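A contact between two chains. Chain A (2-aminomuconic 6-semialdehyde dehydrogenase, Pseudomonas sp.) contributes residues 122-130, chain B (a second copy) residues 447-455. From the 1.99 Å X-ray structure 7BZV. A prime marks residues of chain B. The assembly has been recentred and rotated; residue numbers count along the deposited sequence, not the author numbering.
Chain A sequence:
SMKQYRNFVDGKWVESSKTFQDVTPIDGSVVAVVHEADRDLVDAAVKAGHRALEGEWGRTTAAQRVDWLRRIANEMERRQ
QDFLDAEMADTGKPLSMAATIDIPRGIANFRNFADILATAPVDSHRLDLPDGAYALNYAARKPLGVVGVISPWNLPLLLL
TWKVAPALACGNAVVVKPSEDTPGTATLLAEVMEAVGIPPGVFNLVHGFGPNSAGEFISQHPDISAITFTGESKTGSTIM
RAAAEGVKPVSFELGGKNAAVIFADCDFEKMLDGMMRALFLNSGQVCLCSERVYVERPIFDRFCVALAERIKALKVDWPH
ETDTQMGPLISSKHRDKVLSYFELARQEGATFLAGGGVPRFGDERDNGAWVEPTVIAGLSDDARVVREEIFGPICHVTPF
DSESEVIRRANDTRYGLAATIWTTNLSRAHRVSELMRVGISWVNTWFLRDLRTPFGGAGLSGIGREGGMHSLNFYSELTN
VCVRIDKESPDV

Chain A, residues 122-130: VDSHRLDLP
Chain B 447-455: FLRDLRTPF

An arginine at an interface can be held in shape by its own chain, and this contact in 2-aminomuconic 6-semialdehyde dehydrogenase is a compact example. Chain A supplies an extended segment, a β-strand through Asp128 with phi/psi -103/132 at Arg126 and -106/120 at Leu127. Chain B supplies an irregular segment folded by a type I turn from Asp450′ to Thr453′, with Leu451′ at -70/-3 and Arg452′ at -92/-7. The segments run in opposite senses along the contact: CA of His125 lies 7.0 Å from CA of Thr453′, and CA of Leu127 lies 6.4 Å from CA of Asp450′. Together they bury 477 Å², both sides summed, with His125 (87 Å²), Arg452′ (82 Å²), Leu127 (73 Å²) and Leu448′ (57 Å²) most covered.

Polar contacts within chain B hold the arginine in place. The turn is closed by Thr453′ N donating to Asp450′ O at 3.0 Å, and Thr453′ OG1 (chi1 p) donates to the same Asp450′ O at 2.8 Å. Asp450′ (chi1 t) accepts Arg452′ N on OD1 at 3.0 Å, and grips the guanidinium in a two-pronged salt bridge, Arg452′ NE to Asp450′ OD1 at 2.9 Å and Arg452′ NH2 to Asp450′ OD2 at 3.0 Å. With its side chain held in an m, t, m course and chi4 near 180°, Arg452′ directs NH2 to Arg126 O, 2.7 Å away. This is the one direct hydrogen bond between the stretches, and the acceptor is a main-chain O; the CA-to-CB bond of Arg126 points away from chain B, and its NE forms a salt bridge with Asp128 OD1 at 3.1 Å.

Ring packing uses the other surface of the same arginine. His125 (chi1 m, chi2 82°) points toward chain B, and Arg452′ CB sits over its imidazole, 3.6 Å from the ring centroid and 10° off the normal, a CH-π contact. His125 CD2 in turn lies over a face of the guanidinium, 3.4 Å from Arg452′ NE. A flat ring suits this place because its face accepts Arg452′ CB while its CD2 atom rests on the guanidinium face.

Apolar contacts extend the patch beyond the turn. Leu448′, with chi1 off-well at -108° and chi2 t, points toward chain A, and its CD2 meets Leu127 CD2 at 3.8 Å and Leu129 CD2 at 3.5 Å. Leu127 is t, p; Leu129, m, t, starts sideways but its end comes nearer. Branched apolar leucines fill this patch without needing polar partners.

At the other end, Asp123 (chi1 t) points toward chain B, and water 1 links its OD2, 3.1 Å away, to Arg452′ O at 2.6 Å.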

ATOM      1  N   VAL A 122       0.881   0.457   9.394  1.00 24.67           N
ATOM      2  CA  VAL A 122       1.966  -0.377   9.891  1.00 22.67           C
ATOM      3  C   VAL A 122       2.270  -1.429   8.823  1.00 37.62           C
ATOM      4  O   VAL A 122       1.372  -2.153   8.385  1.00 36.98           O
ATOM      5  CB  VAL A 122       1.589  -1.014  11.228  1.00 29.58           C
ATOM      6  CG1 VAL A 122       2.561  -2.156  11.615  1.00 29.65           C
ATOM      7  CG2 VAL A 122       1.588  -0.004  12.371  1.00 28.45           C
ATOM      8  N   ASP A 123       3.527  -1.489   8.382  1.00 23.24           N
ATOM      9  CA  ASP A 123       3.999  -2.467   7.390  1.00 19.15           C
ATOM     10  C   ASP A 123       4.079  -3.840   8.051  1.00 21.49           C
ATOM     11  O   ASP A 123       4.789  -4.016   9.047  1.00 20.47           O
ATOM     12  CB  ASP A 123       5.355  -1.926   6.916  1.00 31.74           C
ATOM     13  CG  ASP A 123       6.063  -2.741   5.839  1.00 46.70           C
ATOM     14  OD1 ASP A 123       5.609  -3.806   5.408  1.00 38.54           O
ATOM     15  OD2 ASP A 123       7.164  -2.272   5.435  1.00 44.92           O
ATOM     16  N   SER A 124       3.357  -4.825   7.507  1.00 20.55           N
ATOM     17  CA  SER A 124       3.164  -6.069   8.233  1.00 17.26           C
ATOM     18  C   SER A 124       2.941  -7.222   7.278  1.00 18.09           C
ATOM     19  O   SER A 124       2.314  -7.049   6.240  1.00 23.04           O
ATOM     20  CB  SER A 124       1.987  -5.872   9.213  1.00 25.63           C
ATOM     21  OG  SER A 124       1.628  -7.096   9.818  1.00 28.23           O
ATOM     22  N   HIS A 125       3.493  -8.389   7.620  1.00 19.77           N
ATOM     23  CA  HIS A 125       3.291  -9.626   6.870  1.00 23.64           C
ATOM     24  C   HIS A 125       3.108 -10.755   7.874  1.00 28.98           C
ATOM     25  O   HIS A 125       3.672 -10.747   8.971  1.00 22.98           O
ATOM     26  CB  HIS A 125       4.472  -9.995   5.897  1.00 26.50           C
ATOM     27  CG  HIS A 125       4.501  -9.173   4.626  1.00 41.39           C
ATOM     28  ND1 HIS A 125       5.050  -7.905   4.569  1.00 39.16           N
ATOM     29  CD2 HIS A 125       4.048  -9.436   3.370  1.00 46.78           C
ATOM     30  CE1 HIS A 125       4.905  -7.414   3.349  1.00 48.75           C
ATOM     31  NE2 HIS A 125       4.308  -8.324   2.601  1.00 40.08           N
ATOM     32  N   ARG A 126       2.402 -11.785   7.449  1.00 21.93           N
ATOM     33  CA  ARG A 126       2.346 -13.025   8.215  1.00 22.95           C
ATOM     34  C   ARG A 126       3.234 -14.077   7.583  1.00 29.11           C
ATOM     35  O   ARG A 126       3.121 -14.359   6.389  1.00 30.00           O
ATOM     36  CB  ARG A 126       0.921 -13.555   8.303  1.00 27.48           C
ATOM     37  CG  ARG A 126       0.865 -14.960   8.935  1.00 28.92           C
ATOM     38  CD  ARG A 126      -0.589 -15.366   9.098  1.00 33.43           C
ATOM     39  NE  ARG A 126      -0.750 -16.798   9.295  1.00 35.46           N
ATOM     40  CZ  ARG A 126      -1.601 -17.338  10.155  1.00 39.91           C
ATOM     41  NH1 ARG A 126      -2.367 -16.565  10.910  1.00 37.76           N
ATOM     42  NH2 ARG A 126      -1.682 -18.651  10.241  1.00 40.55           N
ATOM     43  N   LEU A 127       4.052 -14.715   8.391  1.00 25.11           N
ATOM     44  CA  LEU A 127       4.934 -15.775   7.911  1.00 35.23           C
ATOM     45  C   LEU A 127       4.384 -17.115   8.377  1.00 39.86           C
ATOM     46  O   LEU A 127       4.253 -17.353   9.578  1.00 28.32           O
ATOM     47  CB  LEU A 127       6.361 -15.588   8.430  1.00 52.83           C
ATOM     48  CG  LEU A 127       7.446 -16.579   8.012  1.00 76.91           C
ATOM     49  CD1 LEU A 127       7.574 -16.682   6.529  1.00 48.50           C
ATOM     50  CD2 LEU A 127       8.764 -16.147   8.673  1.00111.19           C
ATOM     51  N   ASP A 128       4.064 -17.992   7.438  1.00 39.99           N
ATOM     52  CA  ASP A 128       3.559 -19.299   7.828  1.00 46.05           C
ATOM     53  C   ASP A 128       4.700 -20.245   8.110  1.00 39.47           C
ATOM     54  O   ASP A 128       5.734 -20.228   7.441  1.00 37.93           O
ATOM     55  CB  ASP A 128       2.630 -19.836   6.747  1.00 52.21           C
ATOM     56  CG  ASP A 128       1.239 -19.251   6.881  1.00 38.50           C
ATOM     57  OD1 ASP A 128       0.810 -19.115   8.048  1.00 56.78           O
ATOM     58  OD2 ASP A 128       0.574 -18.926   5.877  1.00 51.32           O
ATOM     59  N   LEU A 129       4.523 -21.051   9.128  1.00 32.46           N
ATOM     60  CA  LEU A 129       5.561 -21.982   9.459  1.00 29.08           C
ATOM     61  C   LEU A 129       4.977 -23.391   9.434  1.00 49.71           C
ATOM     62  O   LEU A 129       3.752 -23.583   9.287  1.00 37.58           O
ATOM     63  CB  LEU A 129       6.172 -21.652  10.820  1.00 39.65           C
ATOM     64  CG  LEU A 129       6.601 -20.178  10.982  1.00 37.98           C
ATOM     65  CD1 LEU A 129       6.796 -19.809  12.427  1.00 41.53           C
ATOM     66  CD2 LEU A 129       7.886 -19.941  10.176  1.00 41.33           C
ATOM     67  N   PRO A 130       5.836 -24.392   9.514  1.00 41.01           N
ATOM     68  CA  PRO A 130       5.372 -25.775   9.712  1.00 59.13           C
ATOM     69  C   PRO A 130       4.530 -25.898  10.969  1.00 56.44           C
ATOM     70  O   PRO A 130       4.484 -25.006  11.815  1.00 55.31           O
ATOM     71  CB  PRO A 130       6.674 -26.579   9.850  1.00 53.04           C
ATOM     72  CG  PRO A 130       7.705 -25.762   9.088  1.00 54.68           C
ATOM     73  CD  PRO A 130       7.284 -24.300   9.245  1.00 45.18           C
TER
ATOM     74  N   PHE B 447      16.164 -15.689  14.300  1.00 23.14           N
ATOM     75  CA  PHE B 447      16.619 -15.927  12.923  1.00 28.24           C
ATOM     76  C   PHE B 447      15.506 -16.496  12.039  1.00 35.05           C
ATOM     77  O   PHE B 447      15.746 -17.367  11.206  1.00 28.90           O
ATOM     78  CB  PHE B 447      17.855 -16.842  12.933  1.00 28.26           C
ATOM     79  CG  PHE B 447      18.669 -16.849  11.644  1.00 23.55           C
ATOM     80  CD1 PHE B 447      18.770 -15.717  10.845  1.00 34.42           C
ATOM     81  CD2 PHE B 447      19.401 -17.976  11.279  1.00 29.58           C
ATOM     82  CE1 PHE B 447      19.556 -15.712   9.723  1.00 29.60           C
ATOM     83  CE2 PHE B 447      20.198 -17.984  10.155  1.00 40.02           C
ATOM     84  CZ  PHE B 447      20.264 -16.850   9.359  1.00 36.93           C
ATOM     85  N   LEU B 448      14.283 -15.990  12.206  1.00 33.07           N
ATOM     86  CA  LEU B 448      13.180 -16.219  11.255  1.00 31.18           C
ATOM     87  C   LEU B 448      13.074 -15.015  10.322  1.00 30.94           C
ATOM     88  O   LEU B 448      12.830 -13.873  10.780  1.00 32.66           O
ATOM     89  CB  LEU B 448      11.884 -16.409  12.048  1.00 41.96           C
ATOM     90  CG  LEU B 448      11.075 -17.675  12.277  1.00 43.52           C
ATOM     91  CD1 LEU B 448       9.732 -17.228  12.939  1.00 31.42           C
ATOM     92  CD2 LEU B 448      10.872 -18.361  10.972  1.00 76.24           C
ATOM     93  N   ARG B 449      13.285 -15.232   9.019  1.00 32.65           N
ATOM     94  CA  ARG B 449      13.550 -14.125   8.093  1.00 35.52           C
ATOM     95  C   ARG B 449      12.461 -14.092   7.018  1.00 52.66           C
ATOM     96  O   ARG B 449      12.486 -14.883   6.066  1.00 62.17           O
ATOM     97  CB  ARG B 449      14.946 -14.269   7.474  1.00 35.75           C
ATOM     98  CG  ARG B 449      16.123 -14.063   8.435  1.00 28.87           C
ATOM     99  CD  ARG B 449      16.400 -12.563   8.536  1.00 26.91           C
ATOM    100  NE  ARG B 449      16.853 -11.964   7.271  1.00 36.06           N
ATOM    101  CZ  ARG B 449      16.182 -11.076   6.514  1.00 37.97           C
ATOM    102  NH1 ARG B 449      14.955 -10.609   6.798  1.00 31.95           N
ATOM    103  NH2 ARG B 449      16.758 -10.657   5.425  1.00 33.65           N
ATOM    104  N   ASP B 450      11.496 -13.182   7.178  1.00 60.32           N
ATOM    105  CA  ASP B 450      10.445 -12.968   6.181  1.00 54.62           C
ATOM    106  C   ASP B 450      10.983 -12.002   5.127  1.00 42.78           C
ATOM    107  O   ASP B 450      11.123 -10.798   5.370  1.00 31.22           O
ATOM    108  CB  ASP B 450       9.166 -12.445   6.829  1.00 52.35           C
ATOM    109  CG  ASP B 450       7.982 -12.319   5.819  1.00 48.13           C
ATOM    110  OD1 ASP B 450       8.178 -12.159   4.597  1.00 29.32           O
ATOM    111  OD2 ASP B 450       6.822 -12.378   6.242  1.00 33.11           O
ATOM    112  N   LEU B 451      11.260 -12.513   3.947  1.00 23.98           N
ATOM    113  CA  LEU B 451      12.005 -11.727   2.956  1.00 40.03           C
ATOM    114  C   LEU B 451      11.202 -10.570   2.380  1.00 39.24           C
ATOM    115  O   LEU B 451      11.746  -9.820   1.532  1.00 26.50           O
ATOM    116  CB  LEU B 451      12.483 -12.636   1.822  1.00 47.52           C
ATOM    117  CG  LEU B 451      13.518 -13.693   2.226  1.00 80.44           C
ATOM    118  CD1 LEU B 451      14.257 -14.183   0.974  1.00102.22           C
ATOM    119  CD2 LEU B 451      14.525 -13.217   3.263  1.00104.13           C
ATOM    120  N   ARG B 452       9.925 -10.441   2.781  1.00 31.29           N
ATOM    121  CA  ARG B 452       9.076  -9.321   2.359  1.00 26.56           C
ATOM    122  C   ARG B 452       9.127  -8.146   3.325  1.00 37.41           C
ATOM    123  O   ARG B 452       8.528  -7.097   3.040  1.00 27.11           O
ATOM    124  CB  ARG B 452       7.601  -9.764   2.212  1.00 32.04           C
ATOM    125  CG  ARG B 452       7.480 -11.024   1.326  1.00 47.89           C
ATOM    126  CD  ARG B 452       6.149 -11.769   1.457  1.00 49.91           C
ATOM    127  NE  ARG B 452       5.899 -12.257   2.813  1.00 36.40           N
ATOM    128  CZ  ARG B 452       4.793 -12.910   3.170  1.00 45.62           C
ATOM    129  NH1 ARG B 452       3.852 -13.168   2.264  1.00 41.02           N
ATOM    130  NH2 ARG B 452       4.617 -13.284   4.433  1.00 33.05           N
ATOM    131  N   THR B 453       9.792  -8.310   4.467  1.00 28.58           N
ATOM    132  CA  THR B 453       9.733  -7.351   5.547  1.00 30.59           C
ATOM    133  C   THR B 453      11.025  -6.557   5.615  1.00 29.59           C
ATOM    134  O   THR B 453      12.072  -7.037   5.166  1.00 33.66           O
ATOM    135  CB  THR B 453       9.523  -8.063   6.881  1.00 25.14           C
ATOM    136  OG1 THR B 453      10.756  -8.728   7.221  1.00 28.88           O
ATOM    137  CG2 THR B 453       8.300  -9.099   6.836  1.00 30.12           C
ATOM    138  N   PRO B 454      11.005  -5.368   6.238  1.00 27.79           N
ATOM    139  CA  PRO B 454      12.202  -4.507   6.262  1.00 39.88           C
ATOM    140  C   PRO B 454      13.235  -5.056   7.231  1.00 35.26           C
ATOM    141  O   PRO B 454      12.900  -5.430   8.356  1.00 28.80           O
ATOM    142  CB  PRO B 454      11.667  -3.141   6.728  1.00 53.06           C
ATOM    143  CG  PRO B 454      10.367  -3.457   7.502  1.00 43.62           C
ATOM    144  CD  PRO B 454       9.807  -4.699   6.802  1.00 47.83           C
ATOM    145  N   PHE B 455      14.484  -5.109   6.780  1.00 39.34           N
ATOM    146  CA  PHE B 455      15.583  -5.700   7.528  1.00 53.67           C
ATOM    147  C   PHE B 455      16.816  -4.848   7.361  1.00 42.71           C
ATOM    148  O   PHE B 455      17.110  -4.392   6.255  1.00 26.07           O
ATOM    149  CB  PHE B 455      15.880  -7.084   7.032  1.00 51.27           C
ATOM    150  CG  PHE B 455      17.139  -7.705   7.574  1.00 36.30           C
ATOM    151  CD1 PHE B 455      18.374  -7.556   6.925  1.00 30.68           C
ATOM    152  CD2 PHE B 455      17.072  -8.484   8.705  1.00 30.20           C
ATOM    153  CE1 PHE B 455      19.513  -8.224   7.399  1.00 50.76           C
ATOM    154  CE2 PHE B 455      18.209  -9.135   9.204  1.00 31.51           C
ATOM    155  CZ  PHE B 455      19.423  -9.034   8.544  1.00 26.10           C
TER
HETATM  156  O   HOH W   1       7.948  -4.557   3.444  1.00 37.55           O